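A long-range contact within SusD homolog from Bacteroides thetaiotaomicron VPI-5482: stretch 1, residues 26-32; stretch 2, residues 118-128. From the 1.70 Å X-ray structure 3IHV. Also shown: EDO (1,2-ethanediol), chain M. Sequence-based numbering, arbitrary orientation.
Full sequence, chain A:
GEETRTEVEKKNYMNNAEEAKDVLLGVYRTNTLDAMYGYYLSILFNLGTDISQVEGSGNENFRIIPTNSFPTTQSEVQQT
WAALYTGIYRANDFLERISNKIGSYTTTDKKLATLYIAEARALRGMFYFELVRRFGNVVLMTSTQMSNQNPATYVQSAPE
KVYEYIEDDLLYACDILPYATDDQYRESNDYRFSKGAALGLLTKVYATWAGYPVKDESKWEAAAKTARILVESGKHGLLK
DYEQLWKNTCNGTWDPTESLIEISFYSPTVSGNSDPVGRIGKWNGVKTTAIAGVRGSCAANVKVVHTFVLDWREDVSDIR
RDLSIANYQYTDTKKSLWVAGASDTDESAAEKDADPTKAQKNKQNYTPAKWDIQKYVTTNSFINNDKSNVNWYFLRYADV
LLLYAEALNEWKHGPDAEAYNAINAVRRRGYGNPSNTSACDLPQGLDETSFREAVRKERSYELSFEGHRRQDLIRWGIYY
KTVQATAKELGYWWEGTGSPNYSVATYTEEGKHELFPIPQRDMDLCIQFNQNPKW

Stretch 1, residues 26-32: GVYRTNT
Stretch 2 (118-128) AEARALRGMFY

Contact between residues 26-32 and the helix 118-128 of a SusD homolog, whose touching residues are at least 91 apart in sequence. Stretch 1 enters as helix and keeps helical phi/psi through Thr 32, with Thr 30 N, Asn 31 N and Thr 32 N bonded to Val 27 O (3.2 Å), Tyr 28 O (2.9 Å) and Arg 29 O (3.0 Å). Stretch 2 is regular helix throughout, with i to i-4 bonds such as Leu 123 N to Glu 119 O (3.0 Å) and Phe 127 N to Leu 123 O (2.8 Å). Residue numbers rise together in the two stretches: CA of Val 27 lies 7.1 Å from CA of Ala 120, CA of Tyr 28 lies 7.4 Å from CA of Leu 123, and CA of Asn 31 lies 9.3 Å from CA of Phe 127. The contact buries 399 Å², summed over both sides.

Leu 123 is its centre. Its CB points toward stretch 1, and chi1 -79° (m) with chi2 161° (t) puts CD1 over one face of the Tyr 28 ring, 3.5 Å from the centroid and 4° off the normal, a CH-pi contact. The same CD1 lies 3.7 Å from Val 27 CG1, while Leu 123 CD2 reaches 3.6 Å from Asn 31 ND2; a forked aliphatic side chain serves all three neighbours.

Tyr 28 starts with CB pointing away, but chi1 -80° (m) and chi2 -84° carry the ring across to stretch 2, so that Tyr 28 OH donates a hydrogen bond to Glu 119 OE1 at 2.6 Å. Glu 119, buried, meets it with chi1 m, chi2 t and chi3 57°; the short bond gives its carboxylate a polar partner.

Val 27 (chi1 -173°, t) points toward stretch 2, and its CG1 also packs 4.1 Å from Phe 127 CE2. Phe 127 (chi1 -58°, m; chi2 -30°) presents its ring edge to Val 27 O, 4.1 Å from CZ, and to Asn 31 OD1, 3.4 Å from CE1. Thr 30 (chi1 -43°, m) turns OG1 back to Val 27 O at 2.8 Å, satisfying its hydroxyl within its own stretch, and leaves CB 4.3 Å from Phe 127 CZ.

Asn 31 begins sideways; chi1 -73° (m) and chi2 -30° carry its amide to stretch 2. Asn 31 ND2 donates to O2 of the 1,2-ethanediol (3.1 Å, 163°), probably from the crystallisation liquor. Asn 31 OD1 has no hydrogen-bonding partner in the model and sits among carbons, including selenomethionine Met 126 CE at 4.2 Å, whose extended t, t, t chain reaches it.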

ATOM      1  N   GLY A  26     -17.745   6.026  -9.377  1.00  7.52           N
ATOM      2  CA  GLY A  26     -17.401   7.249  -8.662  1.00  7.45           C
ATOM      3  C   GLY A  26     -16.863   6.998  -7.252  1.00  7.82           C
ATOM      4  O   GLY A  26     -16.059   7.795  -6.713  1.00  7.65           O
ATOM      5  N   VAL A  27     -17.298   5.901  -6.619  1.00  7.37           N
ATOM      6  CA  VAL A  27     -16.755   5.519  -5.332  1.00  7.54           C
ATOM      7  C   VAL A  27     -15.293   5.086  -5.535  1.00  7.63           C
ATOM      8  O   VAL A  27     -14.385   5.508  -4.797  1.00  8.14           O
ATOM      9  CB  VAL A  27     -17.569   4.376  -4.638  1.00  7.82           C
ATOM     10  CG1 VAL A  27     -17.032   4.141  -3.197  1.00  7.47           C
ATOM     11  CG2 VAL A  27     -19.086   4.726  -4.618  1.00  6.44           C
ATOM     12  N   TYR A  28     -15.069   4.218  -6.514  1.00  7.53           N
ATOM     13  CA  TYR A  28     -13.717   3.830  -6.858  1.00  7.17           C
ATOM     14  C   TYR A  28     -12.799   5.000  -7.191  1.00  6.87           C
ATOM     15  O   TYR A  28     -11.619   4.969  -6.839  1.00  6.75           O
ATOM     16  CB  TYR A  28     -13.705   2.920  -8.061  1.00  7.88           C
ATOM     17  CG  TYR A  28     -14.048   1.460  -7.774  1.00  5.52           C
ATOM     18  CD1 TYR A  28     -13.072   0.588  -7.343  1.00  6.78           C
ATOM     19  CD2 TYR A  28     -15.332   0.973  -7.985  1.00  6.12           C
ATOM     20  CE1 TYR A  28     -13.343  -0.745  -7.106  1.00  8.24           C
ATOM     21  CE2 TYR A  28     -15.633  -0.352  -7.734  1.00  6.25           C
ATOM     22  CZ  TYR A  28     -14.620  -1.225  -7.335  1.00  7.35           C
ATOM     23  OH  TYR A  28     -14.842  -2.562  -7.088  1.00  7.62           O
ATOM     24  N   ARG A  29     -13.319   6.003  -7.892  1.00  8.58           N
ATOM     25  CA  ARG A  29     -12.490   7.120  -8.340  1.00  8.98           C
ATOM     26  C   ARG A  29     -11.832   7.804  -7.148  1.00  8.73           C
ATOM     27  O   ARG A  29     -10.782   8.405  -7.301  1.00  9.40           O
ATOM     28  CB  ARG A  29     -13.349   8.082  -9.157  1.00 10.27           C
ATOM     29  CG  ARG A  29     -12.684   9.242  -9.817  1.00 14.47           C
ATOM     30  CD  ARG A  29     -13.784  10.002 -10.648  1.00 21.18           C
ATOM     31  NE  ARG A  29     -14.491   9.067 -11.535  1.00 25.80           N
ATOM     32  CZ  ARG A  29     -15.820   8.861 -11.622  1.00 26.79           C
ATOM     33  NH1 ARG A  29     -16.713   9.617 -10.980  1.00 29.34           N
ATOM     34  NH2 ARG A  29     -16.264   7.921 -12.448  1.00 26.50           N
ATOM     35  N   THR A  30     -12.415   7.689  -5.948  1.00  8.04           N
ATOM     36  CA  THR A  30     -11.810   8.294  -4.753  1.00  7.06           C
ATOM     37  C   THR A  30     -10.340   7.861  -4.623  1.00  7.25           C
ATOM     38  O   THR A  30      -9.441   8.673  -4.286  1.00  7.60           O
ATOM     39  CB  THR A  30     -12.575   7.929  -3.474  1.00  6.51           C
ATOM     40  OG1 THR A  30     -13.983   8.034  -3.704  1.00  6.37           O
ATOM     41  CG2 THR A  30     -12.196   8.862  -2.333  1.00  6.99           C
ATOM     42  N   ASN A  31     -10.084   6.590  -4.937  1.00  7.30           N
ATOM     43  CA  ASN A  31      -8.758   6.024  -4.805  1.00  7.58           C
ATOM     44  C   ASN A  31      -7.654   6.705  -5.587  1.00  6.41           C
ATOM     45  O   ASN A  31      -6.505   6.573  -5.172  1.00  7.54           O
ATOM     46  CB  ASN A  31      -8.757   4.521  -5.163  1.00  7.20           C
ATOM     47  CG  ASN A  31      -9.416   3.683  -4.091  1.00  9.81           C
ATOM     48  OD1 ASN A  31      -9.384   4.037  -2.905  1.00  9.54           O
ATOM     49  ND2 ASN A  31      -9.981   2.570  -4.493  1.00 11.42           N
ATOM     50  N   THR A  32      -7.990   7.376  -6.685  1.00  6.93           N
ATOM     51  CA  THR A  32      -6.988   7.998  -7.564  1.00  7.56           C
ATOM     52  C   THR A  32      -6.571   9.385  -7.108  1.00  7.73           C
ATOM     53  O   THR A  32      -5.694   9.983  -7.714  1.00  8.61           O
ATOM     54  CB  THR A  32      -7.446   8.048  -9.047  1.00  8.01           C
ATOM     55  OG1 THR A  32      -8.650   8.813  -9.161  1.00 10.95           O
ATOM     56  CG2 THR A  32      -7.635   6.613  -9.601  1.00  8.92           C
ATOM     57  N   ALA A 118     -21.743  -5.247  -2.965  1.00  5.30           N
ATOM     58  CA  ALA A 118     -20.571  -5.872  -2.385  1.00  5.68           C
ATOM     59  C   ALA A 118     -19.303  -5.042  -2.632  1.00  5.18           C
ATOM     60  O   ALA A 118     -18.447  -4.920  -1.746  1.00  6.89           O
ATOM     61  CB  ALA A 118     -20.409  -7.322  -2.973  1.00  5.21           C
ATOM     62  N   GLU A 119     -19.139  -4.540  -3.852  1.00  6.28           N
ATOM     63  CA  GLU A 119     -17.991  -3.684  -4.221  1.00  5.47           C
ATOM     64  C   GLU A 119     -17.963  -2.412  -3.408  1.00  5.18           C
ATOM     65  O   GLU A 119     -16.911  -2.024  -2.904  1.00  6.08           O
ATOM     66  CB  GLU A 119     -17.988  -3.343  -5.711  1.00  5.62           C
ATOM     67  CG  GLU A 119     -17.776  -4.547  -6.604  1.00  5.14           C
ATOM     68  CD  GLU A 119     -17.761  -4.158  -8.060  1.00  6.17           C
ATOM     69  OE1 GLU A 119     -16.917  -3.294  -8.409  1.00  5.80           O
ATOM     70  OE2 GLU A 119     -18.580  -4.690  -8.857  1.00  8.52           O
ATOM     71  N   ALA A 120     -19.108  -1.788  -3.224  1.00  4.83           N
ATOM     72  CA  ALA A 120     -19.167  -0.550  -2.438  1.00  5.35           C
ATOM     73  C   ALA A 120     -18.855  -0.804  -0.990  1.00  5.09           C
ATOM     74  O   ALA A 120     -18.191   0.023  -0.337  1.00  5.86           O
ATOM     75  CB  ALA A 120     -20.563   0.142  -2.603  1.00  4.80           C
ATOM     76  N   ARG A 121     -19.361  -1.906  -0.451  1.00  5.78           N
ATOM     77  CA  ARG A 121     -19.104  -2.267   0.925  1.00  5.68           C
ATOM     78  C   ARG A 121     -17.626  -2.618   1.109  1.00  6.47           C
ATOM     79  O   ARG A 121     -17.064  -2.290   2.161  1.00  7.26           O
ATOM     80  CB  ARG A 121     -20.006  -3.423   1.398  1.00  5.45           C
ATOM     81  CG  ARG A 121     -21.466  -3.049   1.510  1.00  4.71           C
ATOM     82  CD  ARG A 121     -22.305  -4.081   2.276  1.00  7.24           C
ATOM     83  NE  ARG A 121     -21.963  -4.112   3.701  1.00  7.39           N
ATOM     84  CZ  ARG A 121     -22.606  -4.832   4.627  1.00  7.24           C
ATOM     85  NH1 ARG A 121     -23.624  -5.612   4.304  1.00  7.51           N
ATOM     86  NH2 ARG A 121     -22.215  -4.782   5.884  1.00  8.28           N
ATOM     87  N   ALA A 122     -17.020  -3.298   0.129  1.00  5.66           N
ATOM     88  CA  ALA A 122     -15.590  -3.621   0.204  1.00  6.34           C
ATOM     89  C   ALA A 122     -14.766  -2.328   0.224  1.00  6.55           C
ATOM     90  O   ALA A 122     -13.835  -2.198   1.010  1.00  6.46           O
ATOM     91  CB  ALA A 122     -15.155  -4.547  -0.952  1.00  6.62           C
ATOM     92  N   LEU A 123     -15.126  -1.370  -0.619  1.00  7.27           N
ATOM     93  CA  LEU A 123     -14.443  -0.075  -0.660  1.00  6.71           C
ATOM     94  C   LEU A 123     -14.608   0.632   0.682  1.00  7.22           C
ATOM     95  O   LEU A 123     -13.639   1.160   1.241  1.00  6.73           O
ATOM     96  CB  LEU A 123     -14.984   0.761  -1.792  1.00  6.80           C
ATOM     97  CG  LEU A 123     -14.449   0.417  -3.202  1.00  5.96           C
ATOM     98  CD1 LEU A 123     -15.367   0.975  -4.274  1.00  8.06           C
ATOM     99  CD2 LEU A 123     -12.979   0.857  -3.391  1.00  8.96           C
ATOM    100  N   ARG A 124     -15.833   0.654   1.198  1.00  6.44           N
ATOM    101  CA  ARG A 124     -16.087   1.280   2.494  1.00  7.15           C
ATOM    102  C   ARG A 124     -15.239   0.637   3.620  1.00  6.46           C
ATOM    103  O   ARG A 124     -14.622   1.327   4.448  1.00  7.01           O
ATOM    104  CB  ARG A 124     -17.573   1.248   2.813  1.00  7.53           C
ATOM    105  CG  ARG A 124     -17.910   1.996   4.097  1.00  8.01           C
ATOM    106  CD  ARG A 124     -19.413   2.182   4.290  1.00  7.77           C
ATOM    107  NE  ARG A 124     -20.079   0.911   4.509  1.00  7.22           N
ATOM    108  CZ  ARG A 124     -21.387   0.748   4.599  1.00  7.32           C
ATOM    109  NH1 ARG A 124     -22.211   1.779   4.463  1.00  6.52           N
ATOM    110  NH2 ARG A 124     -21.893  -0.452   4.822  1.00  8.23           N
ATOM    111  N   GLY A 125     -15.121  -0.683   3.579  1.00  6.37           N
ATOM    112  CA  GLY A 125     -14.265  -1.417   4.531  1.00  6.62           C
ATOM    113  C   GLY A 125     -12.799  -1.010   4.386  1.00  7.04           C
ATOM    114  O   GLY A 125     -12.101  -0.796   5.384  1.00  7.89           O
HETATM  115  N   MSE A 126     -12.351  -0.878   3.133  1.00  7.13           N
HETATM  116  CA  MSE A 126     -10.988  -0.463   2.820  1.00  6.68           C
HETATM  117  C   MSE A 126     -10.742   0.968   3.363  1.00  7.19           C
HETATM  118  O   MSE A 126      -9.700   1.228   3.975  1.00  7.53           O
HETATM  119  CB  MSE A 126     -10.754  -0.534   1.305  1.00  7.69           C
HETATM  120  CG  MSE A 126      -9.340  -0.228   0.905  1.00  9.09           C
HETATM  121 SE   MSE A 126      -9.215  -0.584  -1.015  0.75  6.63          SE
HETATM  122  CE  MSE A 126      -7.670   0.504  -1.516  1.00 12.01           C
ATOM    123  N   PHE A 127     -11.700   1.877   3.152  1.00  6.35           N
ATOM    124  CA  PHE A 127     -11.551   3.267   3.622  1.00  6.64           C
ATOM    125  C   PHE A 127     -11.511   3.315   5.153  1.00  6.35           C
ATOM    126  O   PHE A 127     -10.631   3.962   5.743  1.00  6.56           O
ATOM    127  CB  PHE A 127     -12.672   4.173   3.128  1.00  5.91           C
ATOM    128  CG  PHE A 127     -12.805   4.242   1.628  1.00  6.94           C
ATOM    129  CD1 PHE A 127     -11.713   4.092   0.779  1.00  6.29           C
ATOM    130  CD2 PHE A 127     -14.042   4.444   1.065  1.00  6.23           C
ATOM    131  CE1 PHE A 127     -11.871   4.179  -0.606  1.00  6.56           C
ATOM    132  CE2 PHE A 127     -14.184   4.520  -0.286  1.00  6.61           C
ATOM    133  CZ  PHE A 127     -13.120   4.382  -1.115  1.00  7.39           C
ATOM    134  N   TYR A 128     -12.415   2.596   5.802  1.00  6.00           N
ATOM    135  CA  TYR A 128     -12.393   2.526   7.272  1.00  6.67           C
ATOM    136  C   TYR A 128     -11.158   1.849   7.806  1.00  7.02           C
ATOM    137  O   TYR A 128     -10.695   2.198   8.898  1.00  6.19           O
ATOM    138  CB  TYR A 128     -13.632   1.892   7.883  1.00  7.22           C
ATOM    139  CG  TYR A 128     -14.780   2.852   8.024  1.00  6.50           C
ATOM    140  CD1 TYR A 128     -14.768   3.835   8.979  1.00  7.81           C
ATOM    141  CD2 TYR A 128     -15.876   2.771   7.180  1.00  8.25           C
ATOM    142  CE1 TYR A 128     -15.812   4.728   9.107  1.00  6.66           C
ATOM    143  CE2 TYR A 128     -16.921   3.655   7.305  1.00  8.47           C
ATOM    144  CZ  TYR A 128     -16.888   4.610   8.263  1.00  9.27           C
ATOM    145  OH  TYR A 128     -17.945   5.477   8.359  1.00 11.77           O
TER
HETATM  146  C1  EDO M  22      -8.901   2.929  -9.879  1.00 18.98           C
HETATM  147  O1  EDO M  22      -8.517   1.590 -10.143  1.00 16.84           O
HETATM  148  C2  EDO M  22      -9.859   3.009  -8.706  1.00 21.32           C
HETATM  149  O2  EDO M  22      -9.486   2.244  -7.551  1.00 19.03           O